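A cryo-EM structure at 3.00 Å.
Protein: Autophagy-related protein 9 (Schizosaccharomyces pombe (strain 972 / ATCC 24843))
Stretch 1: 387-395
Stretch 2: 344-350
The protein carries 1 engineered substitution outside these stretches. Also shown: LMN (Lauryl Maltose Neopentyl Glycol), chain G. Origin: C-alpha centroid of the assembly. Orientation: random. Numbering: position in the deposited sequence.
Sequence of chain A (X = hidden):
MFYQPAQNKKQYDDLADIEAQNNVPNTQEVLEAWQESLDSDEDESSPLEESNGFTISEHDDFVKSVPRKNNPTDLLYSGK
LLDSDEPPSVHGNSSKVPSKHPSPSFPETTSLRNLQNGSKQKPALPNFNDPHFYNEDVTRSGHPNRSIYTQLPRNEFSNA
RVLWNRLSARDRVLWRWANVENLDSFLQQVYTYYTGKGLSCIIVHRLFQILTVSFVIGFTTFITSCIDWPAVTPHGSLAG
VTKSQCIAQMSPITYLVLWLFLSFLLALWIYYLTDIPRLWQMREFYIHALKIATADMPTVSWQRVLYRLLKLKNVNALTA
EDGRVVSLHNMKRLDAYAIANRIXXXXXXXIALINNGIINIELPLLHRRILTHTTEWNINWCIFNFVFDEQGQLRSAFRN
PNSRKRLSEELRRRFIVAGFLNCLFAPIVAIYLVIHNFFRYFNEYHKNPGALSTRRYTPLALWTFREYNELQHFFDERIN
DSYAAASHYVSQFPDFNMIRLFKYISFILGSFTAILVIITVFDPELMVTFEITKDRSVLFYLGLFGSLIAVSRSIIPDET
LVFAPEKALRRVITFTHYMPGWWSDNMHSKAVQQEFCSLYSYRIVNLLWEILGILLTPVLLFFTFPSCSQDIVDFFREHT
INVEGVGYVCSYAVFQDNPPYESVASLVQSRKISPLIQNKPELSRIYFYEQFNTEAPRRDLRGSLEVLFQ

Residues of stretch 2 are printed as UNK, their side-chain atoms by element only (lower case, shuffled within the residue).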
# COMPACT_ATOMS: atom_id res chain seq x y z
N VAL A 387 -34.62 -37.53 0.66
CA VAL A 387 -33.26 -37.69 1.13
C VAL A 387 -33.06 -37.12 2.53
O VAL A 387 -32.22 -37.62 3.28
CB VAL A 387 -32.31 -37.05 0.11
CG1 VAL A 387 -30.92 -36.99 0.63
CG2 VAL A 387 -32.34 -37.81 -1.19
N PHE A 388 -33.83 -36.11 2.91
CA PHE A 388 -33.62 -35.40 4.16
C PHE A 388 -34.74 -35.70 5.15
O PHE A 388 -35.89 -35.91 4.76
CB PHE A 388 -33.53 -33.90 3.91
CG PHE A 388 -32.24 -33.48 3.27
CD1 PHE A 388 -32.04 -33.65 1.92
CD2 PHE A 388 -31.24 -32.92 4.02
CE1 PHE A 388 -30.87 -33.27 1.34
CE2 PHE A 388 -30.06 -32.53 3.43
CZ PHE A 388 -29.88 -32.71 2.09
N ASP A 389 -34.38 -35.70 6.43
CA ASP A 389 -35.32 -35.99 7.49
C ASP A 389 -36.47 -34.98 7.49
O ASP A 389 -36.43 -33.95 6.82
CB ASP A 389 -34.63 -35.93 8.85
CG ASP A 389 -33.87 -37.19 9.18
OD1 ASP A 389 -34.35 -38.28 8.82
OD2 ASP A 389 -32.78 -37.09 9.79
N GLU A 390 -37.50 -35.30 8.27
CA GLU A 390 -38.45 -34.26 8.65
C GLU A 390 -37.78 -33.23 9.54
O GLU A 390 -38.12 -32.05 9.48
CB GLU A 390 -39.67 -34.88 9.33
CG GLU A 390 -39.35 -36.06 10.24
CD GLU A 390 -38.81 -35.64 11.60
OE1 GLU A 390 -39.03 -34.48 12.00
OE2 GLU A 390 -38.16 -36.48 12.26
N GLN A 391 -36.83 -33.66 10.36
CA GLN A 391 -36.02 -32.75 11.16
C GLN A 391 -35.01 -31.99 10.31
O GLN A 391 -34.35 -31.08 10.83
CB GLN A 391 -35.32 -33.52 12.28
CG GLN A 391 -34.89 -32.69 13.46
CD GLN A 391 -33.40 -32.42 13.45
OE1 GLN A 391 -32.72 -32.69 12.47
NE2 GLN A 391 -32.89 -31.88 14.55
N GLY A 392 -34.86 -32.35 9.04
CA GLY A 392 -34.06 -31.57 8.11
C GLY A 392 -32.59 -31.92 8.11
O GLY A 392 -31.75 -31.03 8.27
N GLN A 393 -32.26 -33.19 7.93
CA GLN A 393 -30.86 -33.59 7.87
C GLN A 393 -30.75 -34.90 7.12
O GLN A 393 -31.70 -35.69 7.10
CB GLN A 393 -30.26 -33.71 9.27
CG GLN A 393 -28.76 -33.54 9.31
CD GLN A 393 -28.30 -32.77 10.53
OE1 GLN A 393 -29.10 -32.11 11.19
NE2 GLN A 393 -27.02 -32.86 10.84
N LEU A 394 -29.60 -35.12 6.51
CA LEU A 394 -29.39 -36.27 5.64
C LEU A 394 -29.70 -37.56 6.38
O LEU A 394 -29.08 -37.87 7.40
CB LEU A 394 -27.95 -36.28 5.14
CG LEU A 394 -27.57 -37.39 4.17
CD1 LEU A 394 -28.31 -37.22 2.89
CD2 LEU A 394 -26.08 -37.39 3.92
N ARG A 395 -30.67 -38.31 5.86
CA ARG A 395 -31.06 -39.56 6.49
C ARG A 395 -29.88 -40.52 6.57
O ARG A 395 -28.94 -40.44 5.78
CB ARG A 395 -32.21 -40.21 5.73
CG ARG A 395 -33.55 -39.60 6.04
CD ARG A 395 -34.67 -40.25 5.28
NE ARG A 395 -35.91 -39.50 5.47
CZ ARG A 395 -37.02 -39.72 4.79
NH1 ARG A 395 -37.07 -40.67 3.87
NH2 ARG A 395 -38.10 -38.98 5.02
N UNK A 344 -28.80 -22.94 4.14
CA UNK A 344 -28.60 -23.40 2.77
C UNK A 344 -28.15 -24.85 2.70
O UNK A 344 -27.39 -25.21 1.81
c UNK A 344 -27.25 -21.41 -0.78
c UNK A 344 -28.05 -21.12 1.82
c UNK A 344 -27.59 -22.51 2.06
s UNK A 344 -27.03 -20.32 0.61
N UNK A 345 -28.61 -25.70 3.62
CA UNK A 345 -28.10 -27.06 3.66
C UNK A 345 -28.56 -27.85 2.45
O UNK A 345 -27.80 -28.67 1.92
c UNK A 345 -28.51 -27.76 4.95
c UNK A 345 -26.99 -29.12 8.21
n UNK A 345 -28.16 -29.23 7.60
c UNK A 345 -27.80 -29.07 5.16
n UNK A 345 -25.90 -29.61 7.65
n UNK A 345 -26.91 -28.52 9.38
c UNK A 345 -28.36 -29.87 6.31
N UNK A 346 -29.79 -27.64 2.00
CA UNK A 346 -30.29 -28.30 0.80
C UNK A 346 -30.00 -27.51 -0.46
O UNK A 346 -29.84 -28.11 -1.53
c UNK A 346 -33.74 -29.39 2.11
n UNK A 346 -35.73 -30.17 3.34
c UNK A 346 -32.26 -29.14 2.18
c UNK A 346 -34.27 -29.93 3.41
c UNK A 346 -31.80 -28.51 0.90
N UNK A 347 -29.94 -26.18 -0.37
CA UNK A 347 -29.60 -25.39 -1.54
C UNK A 347 -28.18 -25.67 -2.00
O UNK A 347 -27.89 -25.58 -3.19
c UNK A 347 -31.22 -23.52 -1.09
c UNK A 347 -29.78 -23.91 -1.25
o UNK A 347 -32.03 -23.88 -1.96
o UNK A 347 -31.55 -22.87 -0.08
N UNK A 348 -27.28 -26.01 -1.08
CA UNK A 348 -25.93 -26.37 -1.49
C UNK A 348 -25.92 -27.67 -2.27
O UNK A 348 -25.22 -27.79 -3.28
c UNK A 348 -25.02 -26.46 -0.27
n UNK A 348 -24.35 -25.09 1.58
o UNK A 348 -24.75 -24.11 -0.38
c UNK A 348 -24.70 -25.12 0.31
N UNK A 349 -26.70 -28.65 -1.84
CA UNK A 349 -26.82 -29.88 -2.61
C UNK A 349 -27.44 -29.61 -3.97
O UNK A 349 -27.07 -30.24 -4.96
c UNK A 349 -25.52 -32.95 1.21
c UNK A 349 -25.24 -33.22 -0.11
c UNK A 349 -27.15 -31.38 0.55
c UNK A 349 -27.64 -30.91 -1.86
c UNK A 349 -25.92 -32.56 -1.09
o UNK A 349 -24.84 -33.60 2.20
c UNK A 349 -26.89 -31.62 -0.78
c UNK A 349 -26.48 -32.03 1.54
N UNK A 350 -28.37 -28.67 -4.04
CA UNK A 350 -28.98 -28.33 -5.33
C UNK A 350 -27.97 -27.67 -6.26
O UNK A 350 -27.88 -28.02 -7.44
c UNK A 350 -31.62 -26.14 -8.34
c UNK A 350 -30.18 -27.43 -5.11
c UNK A 350 -32.90 -27.99 -7.63
c UNK A 350 -31.05 -27.28 -6.32
c UNK A 350 -32.10 -28.13 -6.53
c UNK A 350 -30.82 -26.28 -7.24
c UNK A 350 -32.65 -27.00 -8.53
C1 LMN G . -41.67 -21.84 -3.26
O1 LMN G . -42.86 -22.39 -3.25
C2 LMN G . -41.67 -20.48 -2.54
O2 LMN G . -42.17 -20.66 -1.22
C3 LMN G . -40.28 -19.93 -2.48
O3 LMN G . -40.33 -18.63 -1.81
C4 LMN G . -39.65 -19.78 -3.80
O4 LMN G . -38.19 -19.55 -3.59
C5 LMN G . -39.81 -20.97 -4.69
O5 LMN G . -41.19 -21.53 -4.70
C6 LMN G . -39.43 -20.59 -6.12
O6 LMN G . -39.74 -19.24 -6.36
CAA LMN G . -52.57 -26.05 -10.13
CAB LMN G . -48.30 -29.38 -9.88
OAI LMN G . -35.37 -16.16 -7.31
OAJ LMN G . -34.35 -20.44 -5.28
OAL LMN G . -37.68 -26.26 1.07
OAN LMN G . -37.60 -25.41 -4.00
OAP LMN G . -39.61 -26.62 -3.15
OAQ LMN G . -35.85 -14.68 -4.46
OAR LMN G . -32.87 -20.64 -2.92
OAS LMN G . -37.07 -15.22 -2.02
OAT LMN G . -34.75 -19.52 -0.90
OAU LMN G . -36.73 -18.41 -1.78
OAV LMN G . -35.53 -22.80 -0.25
CAW LMN G . -52.08 -25.29 -8.88
CAX LMN G . -47.01 -28.56 -9.73
CAY LMN G . -50.59 -24.90 -9.07
CAZ LMN G . -45.88 -29.52 -9.26
CBA LMN G . -49.78 -25.36 -7.83
CBB LMN G . -45.42 -29.14 -7.83
CBC LMN G . -48.28 -25.50 -8.24
CBD LMN G . -44.85 -30.42 -7.15
CBE LMN G . -47.47 -26.11 -7.06
CBF LMN G . -44.85 -30.25 -5.61
CBG LMN G . -47.87 -25.40 -5.73
CBH LMN G . -44.41 -28.80 -5.26
CBI LMN G . -46.86 -25.82 -4.61
CBJ LMN G . -44.54 -28.59 -3.72
CBK LMN G . -45.65 -24.82 -4.61
CBL LMN G . -43.55 -27.46 -3.27
CBM LMN G . -36.53 -16.61 -6.65
CBN LMN G . -34.94 -21.69 -5.02
CBP LMN G . -37.25 -25.72 -0.16
CBQ LMN G . -45.04 -24.76 -3.16
CBR LMN G . -43.07 -26.16 -4.02
CBS LMN G . -42.94 -23.57 -4.06
CBT LMN G . -42.85 -24.84 -1.76
OBV LMN G . -41.65 -25.63 -1.68
OBX LMN G . -39.60 -25.36 -0.65
OBY LMN G . -36.74 -18.29 -4.90
OBZ LMN G . -35.81 -22.89 -3.11
OCB LMN G . -37.85 -22.67 -1.88
CCC LMN G . -36.18 -16.96 -5.23
CCD LMN G . -34.64 -22.13 -3.61
CCF LMN G . -38.26 -24.71 -0.65
CCH LMN G . -38.48 -24.52 -3.23
CCJ LMN G . -40.46 -24.90 -1.73
CCL LMN G . -39.80 -25.20 -3.06
CCM LMN G . -43.47 -24.84 -3.24
CCN LMN G . -36.67 -15.86 -4.30
CCO LMN G . -34.28 -20.87 -2.80
CCQ LMN G . -37.77 -24.13 -2.00
CCR LMN G . -37.84 -18.25 -3.92
CCS LMN G . -36.66 -22.04 -2.25
CCT LMN G . -36.62 -16.31 -2.89
CCU LMN G . -34.62 -20.91 -1.35
CCV LMN G . -37.46 -17.50 -2.63
CCW LMN G . -35.88 -21.63 -1.01

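Position 344 carries four side-chain atoms, three carbons and one sulfur. They form an unbranched chain with the sulfur between the second and third carbons, and it does not reach stretch 1. A thioether of this kind identifies Met 344. It is the first residue after a helix to leave helical phi/psi.

Position 345 has three carbons in a row, then a nitrogen, then a carbon bearing two more nitrogens. The third carbon meets the edge of the Phe 388 ring. The atoms are a guanidinium on a three-carbon arm, so the residue is Arg 345. Its CA-to-CB bond points toward stretch 1. Its CD lies 4.3 Å from CE2 of Phe 388. Its NE is 4.1 Å from the backbone O of Gly 392, too far for a hydrogen bond. The guanidinium nitrogens are hydrogen-bonded elsewhere in the structure.

Position 346 has four carbons in a row ending in one nitrogen, without a branch. The second carbon lies over one face of the Phe 388 ring. This is Lys 346. CG sits 4.2 Å from the centroid of the Phe 388 ring and almost on the ring normal, a CH-pi contact. Further along, CE comes within 4.1 Å of CB of Phe 388.

Position 347 has two carbons, the second carrying two oxygens, all out of reach of stretch 1. The short carboxylate marks Asp 347. Its OD1 is 3.5 Å from OAR of the bound detergent LMN.

Position 348 also has two carbons, but the second carries one oxygen and one nitrogen. They do not touch stretch 1. The amide gives Asn 348. Its backbone N donates to O of Met 344 at 3.0 Å.

Position 349 has one carbon, then a six-carbon ring bearing an oxygen. A ring carbon meets the edge of the Phe 388 ring, and the oxygen approaches Leu 394. The phenol is Tyr 349. Its CD2 is 3.4 Å from CZ of Phe 388. The two ring planes meet obliquely, at 67°, with centroids 5.5 Å apart. Its OH lies 4.3 Å from CD2 of Leu 394.

Position 350 has one carbon and a six-carbon ring without oxygen, clear of stretch 1. It is Phe 350.

The contact centres on Phe 388. Lys 346 covers one face of its ring, while Arg 345 and Tyr 349 meet its edge. No hydrogen bond crosses between the stretches, so packing carries the contact. Within stretch 1, Asp 389 N donates to Gln 393 O at 2.8 Å, tying together the segments that flank the turn.

Stretch 2, residues 344-350: MRKDNYF
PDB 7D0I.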